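PDB 1XOC: oligopeptide-binding protein AppA from Bacillus subtilis, which binds oligopeptides, among them the nonapeptide it carries here, as the solute-binding component of an ABC oligopeptide permease that supports sporulation and competence. Local coordinates for residues L24-I29 against D215-K220; W271-E276 against V443-A448; L315-P320 against K464-E469; F92-E97 against K161-N166. All coordinates share one frame; numbering follows the deposited sequence.

Contact 1 of 4, residues L24-I29 against D215-K220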
# COMPACT_ATOMS: atom_id res chain seq x y z
N LEU A 24 6.15 -15.55 -17.26
CA LEU A 24 5.35 -14.34 -17.17
C LEU A 24 6.31 -13.17 -16.97
O LEU A 24 7.24 -13.26 -16.18
CB LEU A 24 4.32 -14.41 -16.04
CG LEU A 24 3.15 -13.44 -16.16
CD1 LEU A 24 2.15 -13.94 -17.17
CD2 LEU A 24 2.54 -13.26 -14.82
N VAL A 25 6.09 -12.10 -17.73
CA VAL A 25 6.88 -10.89 -17.58
C VAL A 25 5.91 -9.77 -17.24
O VAL A 25 5.14 -9.32 -18.08
CB VAL A 25 7.72 -10.57 -18.83
CG1 VAL A 25 8.55 -9.30 -18.59
CG2 VAL A 25 8.61 -11.74 -19.21
N VAL A 26 5.98 -9.37 -15.98
CA VAL A 26 5.10 -8.37 -15.36
C VAL A 26 5.77 -7.01 -15.46
O VAL A 26 6.90 -6.81 -14.99
CB VAL A 26 4.85 -8.72 -13.87
CG1 VAL A 26 3.98 -7.68 -13.15
CG2 VAL A 26 4.26 -10.12 -13.77
N GLY A 27 5.07 -6.05 -16.06
CA GLY A 27 5.60 -4.68 -16.14
C GLY A 27 5.24 -3.93 -14.87
O GLY A 27 4.11 -4.07 -14.35
N SER A 28 6.19 -3.19 -14.31
CA SER A 28 5.91 -2.40 -13.12
C SER A 28 6.51 -1.03 -13.30
O SER A 28 7.66 -0.89 -13.73
CB SER A 28 6.54 -3.02 -11.88
OG SER A 28 6.37 -2.13 -10.77
N ILE A 29 5.78 -0.00 -12.90
CA ILE A 29 6.36 1.37 -12.97
C ILE A 29 7.18 1.76 -11.75
O ILE A 29 7.75 2.86 -11.73
CB ILE A 29 5.29 2.45 -13.23
CG1 ILE A 29 4.32 2.59 -12.06
CG2 ILE A 29 4.58 2.15 -14.56
CD1 ILE A 29 3.43 3.85 -12.16
N ASP A 215 7.12 -21.33 -15.16
CA ASP A 215 8.52 -21.64 -14.91
C ASP A 215 9.26 -20.47 -14.27
O ASP A 215 10.09 -20.69 -13.37
CB ASP A 215 9.22 -22.04 -16.19
CG ASP A 215 8.72 -23.37 -16.75
OD1 ASP A 215 8.37 -24.29 -15.99
OD2 ASP A 215 8.69 -23.48 -17.99
N THR A 216 8.98 -19.27 -14.76
CA THR A 216 9.57 -18.05 -14.23
C THR A 216 8.60 -16.88 -14.20
O THR A 216 7.63 -16.84 -14.95
CB THR A 216 10.81 -17.59 -15.07
OG1 THR A 216 10.39 -17.17 -16.38
CG2 THR A 216 11.81 -18.70 -15.23
N VAL A 217 8.85 -15.96 -13.29
CA VAL A 217 8.19 -14.67 -13.26
C VAL A 217 9.24 -13.58 -13.22
O VAL A 217 10.13 -13.60 -12.38
CB VAL A 217 7.30 -14.53 -12.02
CG1 VAL A 217 6.68 -13.16 -11.96
CG2 VAL A 217 6.24 -15.57 -12.02
N THR A 218 9.14 -12.64 -14.15
CA THR A 218 10.06 -11.53 -14.21
C THR A 218 9.30 -10.24 -13.94
O THR A 218 8.28 -9.99 -14.54
CB THR A 218 10.68 -11.47 -15.61
OG1 THR A 218 11.42 -12.66 -15.87
CG2 THR A 218 11.70 -10.37 -15.69
N TYR A 219 9.81 -9.44 -13.01
CA TYR A 219 9.20 -8.18 -12.64
C TYR A 219 10.06 -7.11 -13.28
O TYR A 219 11.13 -6.83 -12.81
CB TYR A 219 9.23 -8.03 -11.11
CG TYR A 219 8.28 -7.04 -10.46
CD1 TYR A 219 8.73 -5.82 -10.02
CD2 TYR A 219 6.97 -7.38 -10.20
CE1 TYR A 219 7.90 -4.95 -9.39
CE2 TYR A 219 6.13 -6.51 -9.57
CZ TYR A 219 6.59 -5.30 -9.16
OH TYR A 219 5.77 -4.41 -8.52
N LYS A 220 9.57 -6.56 -14.37
CA LYS A 220 10.36 -5.71 -15.22
C LYS A 220 10.07 -4.25 -14.92
O LYS A 220 8.94 -3.82 -15.02
CB LYS A 220 10.09 -6.01 -16.69
CG LYS A 220 11.05 -5.31 -17.64
CD LYS A 220 10.84 -5.73 -19.07
CE LYS A 220 11.84 -5.05 -19.98
NZ LYS A 220 11.60 -5.41 -21.38
O HOH W 1 9.71 -14.53 -16.80
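Val26 and Thr218 sit at the middle of five backbone hydrogen bonds: Val26 N reaches Thr218 O at 2.8 Å, and Lys220 N returns to Val26 O, also at 2.8 Å. Leu24 N to Thr216 O, Thr218 N to Leu24 O and Ser28 N to Lys220 O extend the pattern both ways. On one face Leu24, Val26, Val217 and Tyr219 lie together, all buried. Tyr219 has CG anti to its backbone N (chi1 -161°), and its ring runs back to the other strand, CE1 lying 3.4 Å from Ser28 CB and CD2 4.2 Å from Val26 CG1. On the other face Val25 and Thr218 lie side by side. There a water donates to Leu24 O and, at 2.8 Å, to Thr216 OG1, which also bonds Asp23. Further out, Tyr219 OH bonds Asp47, Ser28 OG bonds Gly30 O, and helix 43-52 covers Val217 and Tyr219. An alanine in place of Tyr219 would probably leave Ser28 CB and Val26 CG1 facing a gap and Asp47 without its phenol partner. The strands, 19° from exactly parallel, form the parallel pair of a mixed four-stranded sheet, with 23-28 at its edge, part of the type 2 solute-binding protein fold.

Contact 2 of 4, residues W271-E276 against V443-A448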
# COMPACT_ATOMS: atom_id res chain seq x y z
N TRP A 271 -0.80 16.63 2.41
CA TRP A 271 -0.33 17.96 2.78
C TRP A 271 0.53 17.86 4.05
O TRP A 271 0.01 17.59 5.11
CB TRP A 271 -1.51 18.88 3.05
CG TRP A 271 -2.54 18.98 1.96
CD1 TRP A 271 -3.82 18.55 2.01
CD2 TRP A 271 -2.38 19.60 0.69
NE1 TRP A 271 -4.46 18.83 0.83
CE2 TRP A 271 -3.59 19.48 0.00
CE3 TRP A 271 -1.32 20.24 0.05
CZ2 TRP A 271 -3.78 19.97 -1.27
CZ3 TRP A 271 -1.51 20.72 -1.22
CH2 TRP A 271 -2.73 20.59 -1.87
N ASN A 272 1.83 18.06 3.92
CA ASN A 272 2.74 17.85 5.05
C ASN A 272 2.60 18.97 6.07
O ASN A 272 2.97 20.10 5.80
CB ASN A 272 4.18 17.77 4.58
CG ASN A 272 5.13 17.27 5.65
OD1 ASN A 272 6.27 16.92 5.37
ND2 ASN A 272 4.65 17.20 6.87
N GLU A 273 2.04 18.65 7.25
CA GLU A 273 1.80 19.66 8.30
C GLU A 273 3.08 20.09 9.06
O GLU A 273 3.04 20.99 9.91
CB GLU A 273 0.71 19.19 9.25
CG GLU A 273 -0.58 18.87 8.50
CD GLU A 273 -1.72 18.52 9.38
OE1 GLU A 273 -2.61 17.78 8.90
OE2 GLU A 273 -1.74 18.97 10.54
N LYS A 274 4.22 19.50 8.72
CA LYS A 274 5.52 20.06 9.10
C LYS A 274 5.72 21.39 8.40
O LYS A 274 6.39 22.28 8.93
CB LYS A 274 6.68 19.14 8.71
CG LYS A 274 7.09 18.17 9.76
CD LYS A 274 8.30 17.37 9.29
CE LYS A 274 9.62 17.99 9.71
NZ LYS A 274 10.75 17.42 8.90
N ASN A 275 5.15 21.53 7.21
CA ASN A 275 5.20 22.78 6.45
C ASN A 275 4.15 23.75 6.97
O ASN A 275 2.97 23.44 6.98
CB ASN A 275 5.01 22.53 4.95
CG ASN A 275 5.35 23.74 4.09
OD1 ASN A 275 4.87 24.85 4.34
ND2 ASN A 275 6.16 23.53 3.06
N GLU A 276 4.61 24.93 7.39
CA GLU A 276 3.78 26.02 7.88
C GLU A 276 2.52 26.25 7.04
O GLU A 276 1.47 26.60 7.57
CB GLU A 276 4.57 27.34 7.87
CG GLU A 276 5.85 27.37 8.71
CD GLU A 276 6.80 28.53 8.30
OE1 GLU A 276 6.42 29.72 8.44
OE2 GLU A 276 7.94 28.23 7.82
N VAL A 443 2.20 12.79 7.05
CA VAL A 443 1.79 14.21 6.93
C VAL A 443 1.67 14.94 8.27
O VAL A 443 1.25 16.12 8.30
CB VAL A 443 0.47 14.36 6.12
CG1 VAL A 443 0.66 13.93 4.66
CG2 VAL A 443 -0.69 13.60 6.80
N TRP A 444 2.01 14.27 9.37
CA TRP A 444 2.00 14.91 10.68
C TRP A 444 0.63 15.40 11.13
O TRP A 444 0.48 16.45 11.75
CB TRP A 444 3.04 16.04 10.72
CG TRP A 444 4.42 15.52 10.75
CD1 TRP A 444 5.04 14.77 9.78
CD2 TRP A 444 5.34 15.64 11.81
NE1 TRP A 444 6.32 14.46 10.18
CE2 TRP A 444 6.52 14.97 11.43
CE3 TRP A 444 5.28 16.27 13.07
CZ2 TRP A 444 7.64 14.91 12.26
CZ3 TRP A 444 6.40 16.21 13.90
CH2 TRP A 444 7.56 15.53 13.49
N TYR A 445 -0.38 14.58 10.85
CA TYR A 445 -1.74 14.85 11.27
C TYR A 445 -1.98 14.45 12.72
O TYR A 445 -1.65 13.36 13.15
CB TYR A 445 -2.69 14.05 10.37
CG TYR A 445 -4.13 14.14 10.81
CD1 TYR A 445 -4.80 15.33 10.78
CD2 TYR A 445 -4.81 13.01 11.23
CE1 TYR A 445 -6.14 15.41 11.17
CE2 TYR A 445 -6.14 13.06 11.59
CZ TYR A 445 -6.80 14.26 11.56
OH TYR A 445 -8.12 14.30 11.94
N LYS A 446 -2.57 15.36 13.49
CA LYS A 446 -2.98 15.06 14.85
C LYS A 446 -4.31 15.71 15.22
O LYS A 446 -4.41 16.94 15.27
CB LYS A 446 -1.94 15.53 15.85
CG LYS A 446 -2.45 15.46 17.29
CD LYS A 446 -1.33 15.39 18.29
CE LYS A 446 -1.86 15.09 19.67
NZ LYS A 446 -0.77 15.05 20.67
N ASN A 447 -5.31 14.89 15.51
CA ASN A 447 -6.55 15.37 16.10
C ASN A 447 -6.73 14.51 17.34
O ASN A 447 -6.98 13.33 17.22
CB ASN A 447 -7.72 15.24 15.11
CG ASN A 447 -9.05 15.57 15.71
OD1 ASN A 447 -9.26 15.37 16.90
ND2 ASN A 447 -9.97 16.08 14.90
N ALA A 448 -6.58 15.10 18.52
CA ALA A 448 -6.61 14.34 19.75
C ALA A 448 -7.94 13.61 19.94
O ALA A 448 -7.98 12.53 20.51
CB ALA A 448 -6.34 15.25 20.94
O HOH W 2 -3.56 18.19 12.62
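Glu273 and Lys274, the two central residues of a type I beta turn from Asn272 to Asn275, pack against Val443, Trp444 and Tyr445 in the loop that leads into helix 448-457. One direct hydrogen bond joins the backbones: Glu273 N donates to Val443 O at 2.9 Å, approaching from above the carbonyl plane, 36° out of it. The apolar part is a CH-pi contact. Lys274 lays its aliphatic chain across the indole of Trp444, with CG 3.6 Å from the centroid of the five-membered ring and almost straight above it, while CD continues to 3.6 Å from NE1. The bend at chi3 (92°) comes after that passage. Trp410 meets the same indole edge-to-face. An alanine in place of Trp444 would probably leave the Lys274 methylenes without their aromatic surface, free to swing, and Trp410 without its ring partner. Deeper in, Val443 CB rests 3.4 Å from Trp271 O. The Glu273 chain runs on, extended, beside Tyr445, and OE1 comes to the edge of that ring, 3.8 Å from CD1, with the carboxylate turned 73° against it. Tyr445 OH and Asn447 ND2 both bond Asp480 OD2. The last link is a water that donates to Glu273 OE2 at 2.9 Å and accepts from Lys446 N at 3.1 Å.

Contact 3 of 4, residues L315-P320 against K464-E469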
# COMPACT_ATOMS: atom_id res chain seq x y z
N LEU A 315 -15.04 -1.03 -1.43
CA LEU A 315 -15.01 -2.48 -1.29
C LEU A 315 -15.11 -2.94 0.17
O LEU A 315 -15.42 -4.10 0.44
CB LEU A 315 -13.74 -3.09 -1.94
CG LEU A 315 -13.64 -2.96 -3.46
CD1 LEU A 315 -12.32 -3.49 -3.93
CD2 LEU A 315 -14.77 -3.71 -4.12
N SER A 316 -14.79 -2.05 1.10
CA SER A 316 -14.69 -2.42 2.48
C SER A 316 -16.07 -2.59 3.10
O SER A 316 -16.97 -1.77 2.90
CB SER A 316 -13.95 -1.36 3.27
OG SER A 316 -13.97 -1.71 4.64
N TRP A 317 -16.20 -3.62 3.95
CA TRP A 317 -17.42 -3.78 4.73
C TRP A 317 -17.62 -2.60 5.68
O TRP A 317 -18.72 -2.39 6.18
CB TRP A 317 -17.43 -5.09 5.52
CG TRP A 317 -16.27 -5.30 6.45
CD1 TRP A 317 -15.16 -6.02 6.18
CD2 TRP A 317 -16.12 -4.82 7.79
NE1 TRP A 317 -14.31 -6.00 7.24
CE2 TRP A 317 -14.89 -5.31 8.26
CE3 TRP A 317 -16.91 -4.07 8.65
CZ2 TRP A 317 -14.40 -5.02 9.54
CZ3 TRP A 317 -16.44 -3.81 9.94
CH2 TRP A 317 -15.20 -4.29 10.37
N ASN A 318 -16.57 -1.84 5.95
CA ASN A 318 -16.67 -0.71 6.87
C ASN A 318 -16.99 0.61 6.18
O ASN A 318 -17.08 1.64 6.83
CB ASN A 318 -15.37 -0.57 7.64
CG ASN A 318 -15.54 0.14 8.97
OD1 ASN A 318 -16.55 -0.00 9.65
ND2 ASN A 318 -14.54 0.93 9.34
N TYR A 319 -17.10 0.59 4.86
CA TYR A 319 -17.33 1.81 4.12
C TYR A 319 -18.72 2.28 4.50
O TYR A 319 -19.67 1.49 4.45
CB TYR A 319 -17.21 1.57 2.62
CG TYR A 319 -17.25 2.84 1.78
CD1 TYR A 319 -18.46 3.31 1.27
CD2 TYR A 319 -16.10 3.57 1.51
CE1 TYR A 319 -18.50 4.47 0.50
CE2 TYR A 319 -16.14 4.71 0.74
CZ TYR A 319 -17.33 5.15 0.23
OH TYR A 319 -17.35 6.31 -0.54
N PRO A 320 -18.84 3.55 4.90
CA PRO A 320 -20.09 4.06 5.44
C PRO A 320 -21.10 4.34 4.34
O PRO A 320 -20.92 5.28 3.58
CB PRO A 320 -19.67 5.33 6.16
CG PRO A 320 -18.51 5.80 5.41
CD PRO A 320 -17.80 4.59 4.90
N LYS A 464 -20.88 -4.34 13.45
CA LYS A 464 -21.88 -3.28 13.36
C LYS A 464 -21.55 -2.14 14.32
O LYS A 464 -21.64 -0.98 13.95
CB LYS A 464 -23.29 -3.80 13.63
CG LYS A 464 -23.80 -4.79 12.59
CD LYS A 464 -23.94 -4.14 11.21
CE LYS A 464 -24.80 -4.98 10.27
NZ LYS A 464 -24.78 -4.44 8.88
N GLN A 465 -21.15 -2.49 15.53
CA GLN A 465 -20.76 -1.49 16.53
C GLN A 465 -19.50 -0.77 16.08
O GLN A 465 -19.38 0.45 16.22
CB GLN A 465 -20.54 -2.15 17.89
CG GLN A 465 -21.79 -2.78 18.49
CD GLN A 465 -21.52 -3.61 19.74
OE1 GLN A 465 -22.44 -4.21 20.30
NE2 GLN A 465 -20.26 -3.64 20.19
N TYR A 466 -18.56 -1.54 15.53
CA TYR A 466 -17.31 -1.00 14.99
C TYR A 466 -17.58 0.01 13.86
O TYR A 466 -17.08 1.13 13.90
CB TYR A 466 -16.46 -2.14 14.45
CG TYR A 466 -15.06 -1.77 14.02
CD1 TYR A 466 -14.03 -1.64 14.94
CD2 TYR A 466 -14.75 -1.60 12.67
CE1 TYR A 466 -12.73 -1.33 14.54
CE2 TYR A 466 -13.46 -1.28 12.27
CZ TYR A 466 -12.46 -1.15 13.21
OH TYR A 466 -11.17 -0.85 12.84
N SER A 467 -18.36 -0.40 12.87
CA SER A 467 -18.70 0.46 11.75
C SER A 467 -19.46 1.70 12.22
O SER A 467 -19.31 2.78 11.65
CB SER A 467 -19.54 -0.32 10.72
OG SER A 467 -18.81 -1.43 10.20
N LYS A 468 -20.28 1.56 13.25
CA LYS A 468 -21.08 2.70 13.71
C LYS A 468 -20.18 3.75 14.35
O LYS A 468 -20.32 4.93 14.07
CB LYS A 468 -22.15 2.24 14.69
CG LYS A 468 -23.23 3.30 15.01
CD LYS A 468 -24.29 3.35 13.91
CE LYS A 468 -25.01 4.70 13.83
NZ LYS A 468 -25.24 5.13 12.40
N GLU A 469 -19.26 3.31 15.20
CA GLU A 469 -18.31 4.22 15.83
C GLU A 469 -17.34 4.81 14.81
O GLU A 469 -16.87 5.94 14.98
CB GLU A 469 -17.54 3.51 16.95
CG GLU A 469 -18.34 3.44 18.26
CD GLU A 469 -18.34 4.77 19.03
OE1 GLU A 469 -17.26 5.42 19.07
OE2 GLU A 469 -19.39 5.14 19.60
O HOH W 3 -18.57 2.84 8.91
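Ser467 OG meets two neighbouring side chains of the opposing turn: it sits 2.7 Å from Asn318 OD1 and, near the plane of the Trp317 indole, 3.4 Å from the edge atom CZ3. The same hydroxyl also has Arg463 O, one helical turn back, as an acceptor within reach, and which of the two oxygens receives its proton is not settled. Beside it Trp317 CH2 touches Tyr466 CD2 at 3.6 Å. The two rings meet obliquely, their planes 46° apart, and the side chains cross at about a right angle. Arg463 makes a cation-pi contact with the indole, and Tyr466 OH bonds Pro425 O. The partners are helix 463-480 and the loop between strand 306-307 and helix 332-341, which folds here into a type I beta turn from Ser316 to Tyr319. An ST turn lies within it: Asn318 N donates to Ser316 OG at 2.9 Å, which holds the backbone of the residue whose side-chain amide meets the helix. The Asn318 ND2 end lies 3.8 Å from Tyr466 CE2. Between the backbones a water donates to Asn318 O and, at 2.8 Å, to Ser467 O.

Contact 4 of 4, residues F92-E97 against K161-N166. With ZN (zinc ion), chain C.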
# COMPACT_ATOMS: atom_id res chain seq x y z
N PHE A 92 12.29 -24.09 3.34
CA PHE A 92 12.90 -22.92 2.74
C PHE A 92 13.63 -23.29 1.43
O PHE A 92 13.94 -24.45 1.14
CB PHE A 92 13.87 -22.25 3.70
CG PHE A 92 13.20 -21.51 4.83
CD1 PHE A 92 13.17 -22.05 6.11
CD2 PHE A 92 12.63 -20.28 4.63
CE1 PHE A 92 12.57 -21.36 7.12
CE2 PHE A 92 12.00 -19.58 5.67
CZ PHE A 92 11.99 -20.12 6.91
N HIS A 93 13.95 -22.29 0.64
CA HIS A 93 14.61 -22.50 -0.66
C HIS A 93 16.00 -23.16 -0.56
O HIS A 93 16.52 -23.65 -1.56
CB HIS A 93 14.69 -21.19 -1.44
CG HIS A 93 13.35 -20.57 -1.71
ND1 HIS A 93 13.17 -19.20 -1.77
CD2 HIS A 93 12.13 -21.14 -1.91
CE1 HIS A 93 11.89 -18.95 -2.01
NE2 HIS A 93 11.23 -20.11 -2.09
N ASP A 94 16.57 -23.19 0.64
CA ASP A 94 17.85 -23.86 0.89
C ASP A 94 17.67 -25.33 1.27
O ASP A 94 18.66 -26.05 1.54
CB ASP A 94 18.65 -23.11 1.97
CG ASP A 94 17.90 -23.00 3.28
OD1 ASP A 94 16.80 -23.56 3.42
OD2 ASP A 94 18.43 -22.36 4.23
N GLY A 95 16.43 -25.80 1.28
CA GLY A 95 16.13 -27.19 1.60
C GLY A 95 15.86 -27.50 3.06
O GLY A 95 15.54 -28.63 3.41
N LYS A 96 15.97 -26.49 3.91
CA LYS A 96 15.78 -26.66 5.34
C LYS A 96 14.34 -26.46 5.78
O LYS A 96 13.61 -25.63 5.25
CB LYS A 96 16.70 -25.73 6.11
CG LYS A 96 18.10 -26.32 6.20
CD LYS A 96 19.17 -25.26 6.08
CE LYS A 96 20.54 -25.82 6.40
NZ LYS A 96 20.90 -25.70 7.84
N GLU A 97 13.95 -27.24 6.78
CA GLU A 97 12.58 -27.27 7.23
C GLU A 97 12.22 -25.98 7.95
O GLU A 97 12.99 -25.50 8.78
CB GLU A 97 12.39 -28.44 8.19
CG GLU A 97 10.99 -28.59 8.84
CD GLU A 97 10.14 -29.61 8.15
OE1 GLU A 97 10.38 -29.82 6.94
OE2 GLU A 97 9.22 -30.18 8.80
N LYS A 161 15.38 -18.38 10.65
CA LYS A 161 16.20 -18.11 11.80
C LYS A 161 17.61 -18.66 11.62
O LYS A 161 18.59 -18.07 12.09
CB LYS A 161 15.60 -18.69 13.07
CG LYS A 161 16.32 -18.29 14.32
CD LYS A 161 15.66 -18.87 15.56
CE LYS A 161 16.38 -18.46 16.80
NZ LYS A 161 15.87 -19.15 18.05
N HIS A 162 17.75 -19.80 10.95
CA HIS A 162 19.07 -20.38 10.78
C HIS A 162 19.95 -19.55 9.87
O HIS A 162 21.16 -19.78 9.79
CB HIS A 162 19.01 -21.83 10.27
CG HIS A 162 18.30 -22.00 8.97
ND1 HIS A 162 17.01 -22.50 8.90
CD2 HIS A 162 18.69 -21.77 7.70
CE1 HIS A 162 16.64 -22.56 7.63
NE2 HIS A 162 17.63 -22.10 6.88
N ILE A 163 19.36 -18.55 9.21
CA ILE A 163 20.18 -17.59 8.46
C ILE A 163 20.35 -16.26 9.23
O ILE A 163 21.47 -15.70 9.30
CB ILE A 163 19.59 -17.31 7.06
CG1 ILE A 163 19.49 -18.61 6.24
CG2 ILE A 163 20.47 -16.27 6.32
CD1 ILE A 163 18.91 -18.48 4.87
N LEU A 164 19.24 -15.75 9.76
CA LEU A 164 19.21 -14.37 10.29
C LEU A 164 19.17 -14.25 11.81
O LEU A 164 19.21 -13.12 12.34
CB LEU A 164 17.97 -13.66 9.77
CG LEU A 164 17.91 -13.49 8.26
CD1 LEU A 164 16.59 -12.99 7.82
CD2 LEU A 164 19.06 -12.55 7.81
N GLY A 165 19.11 -15.39 12.49
CA GLY A 165 18.80 -15.44 13.92
C GLY A 165 19.86 -14.81 14.80
O GLY A 165 19.59 -14.45 15.96
N ASN A 166 21.07 -14.64 14.29
CA ASN A 166 22.14 -14.00 15.05
C ASN A 166 22.57 -12.65 14.49
O ASN A 166 23.55 -12.11 14.97
CB ASN A 166 23.34 -14.93 15.19
CG ASN A 166 24.16 -14.67 16.44
OD1 ASN A 166 23.61 -14.37 17.51
ND2 ASN A 166 25.48 -14.77 16.32
ZN ZN C . 15.77 -23.59 10.41
O HOH W 4 15.72 -25.55 9.51
O HOH W 5 14.11 -23.32 9.54
O HOH W 6 15.49 -21.90 11.45
O HOH W 7 15.17 -24.55 12.36
O HOH W 8 17.34 -24.36 11.75
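His162, on the short helix 161-164, packs against the type I beta turn Phe92 to Gly95 and the Lys96 that follows it, one ring nitrogen bonded to Asp94 while the other holds a zinc ion. NE2 donates to Asp94 OD2 at 2.8 Å, using the syn lone pair of that oxygen; the two groups come tip to tip and are nearly coplanar, 24° apart. Histidine and aspartate both carry CG between the backbone N and the carbonyl carbon (chi1 58° in each), which helps to bring imidazole and carboxylate toward each other. The carboxylate is held in turn by its own loop, because Lys96 N donates to Asp94 OD1 at 3.1 Å, from above the carboxylate plane, closing an Asx turn. Lys96 covers one face of the imidazole, its CD 3.9 Å from the ring centroid, a CH-pi contact displaced toward the rim. Its CB comes to 3.5 Å from His162 CE1. The Phe92 ring receives the edge of His162 in an offset edge-to-face pair, centroids 5.7 Å apart.

The carboxylate bond and the metal together hold the imidazole's rotation, and the carboxylate would probably make ND1 a stronger zinc ligand. ND1 binds the metal at 2.2 Å, and five waters complete the six ligands, consistent with an ion picked up at the protein surface. Two of those waters link the zinc to the backbone just after the turn: both donate to Glu97 O, one at 2.8 Å and the other at 2.6 Å.

Overall arrangement
Contacts 2 and 3 lie on the other side of the chain's centre from contact 1, their centres about 38 and 36 Å from its own. Contact 4, at the periphery, belongs to the stretch of chain between the two strands of contact 1, and the centres of these two are about 26 Å apart. Contacts 2 and 3 interleave along the sequence: 271-276 and 315-320 come first, then their partners 443-448 and 464-469 in the same order; their centres are also about 26 Å apart. None of the four touches another. The bound peptide comes close to contact 1 just past strand 23-28, where Ile29 packs on one of its polar side chains. From contact 4 to contact 2 the centres are about 42 Å apart.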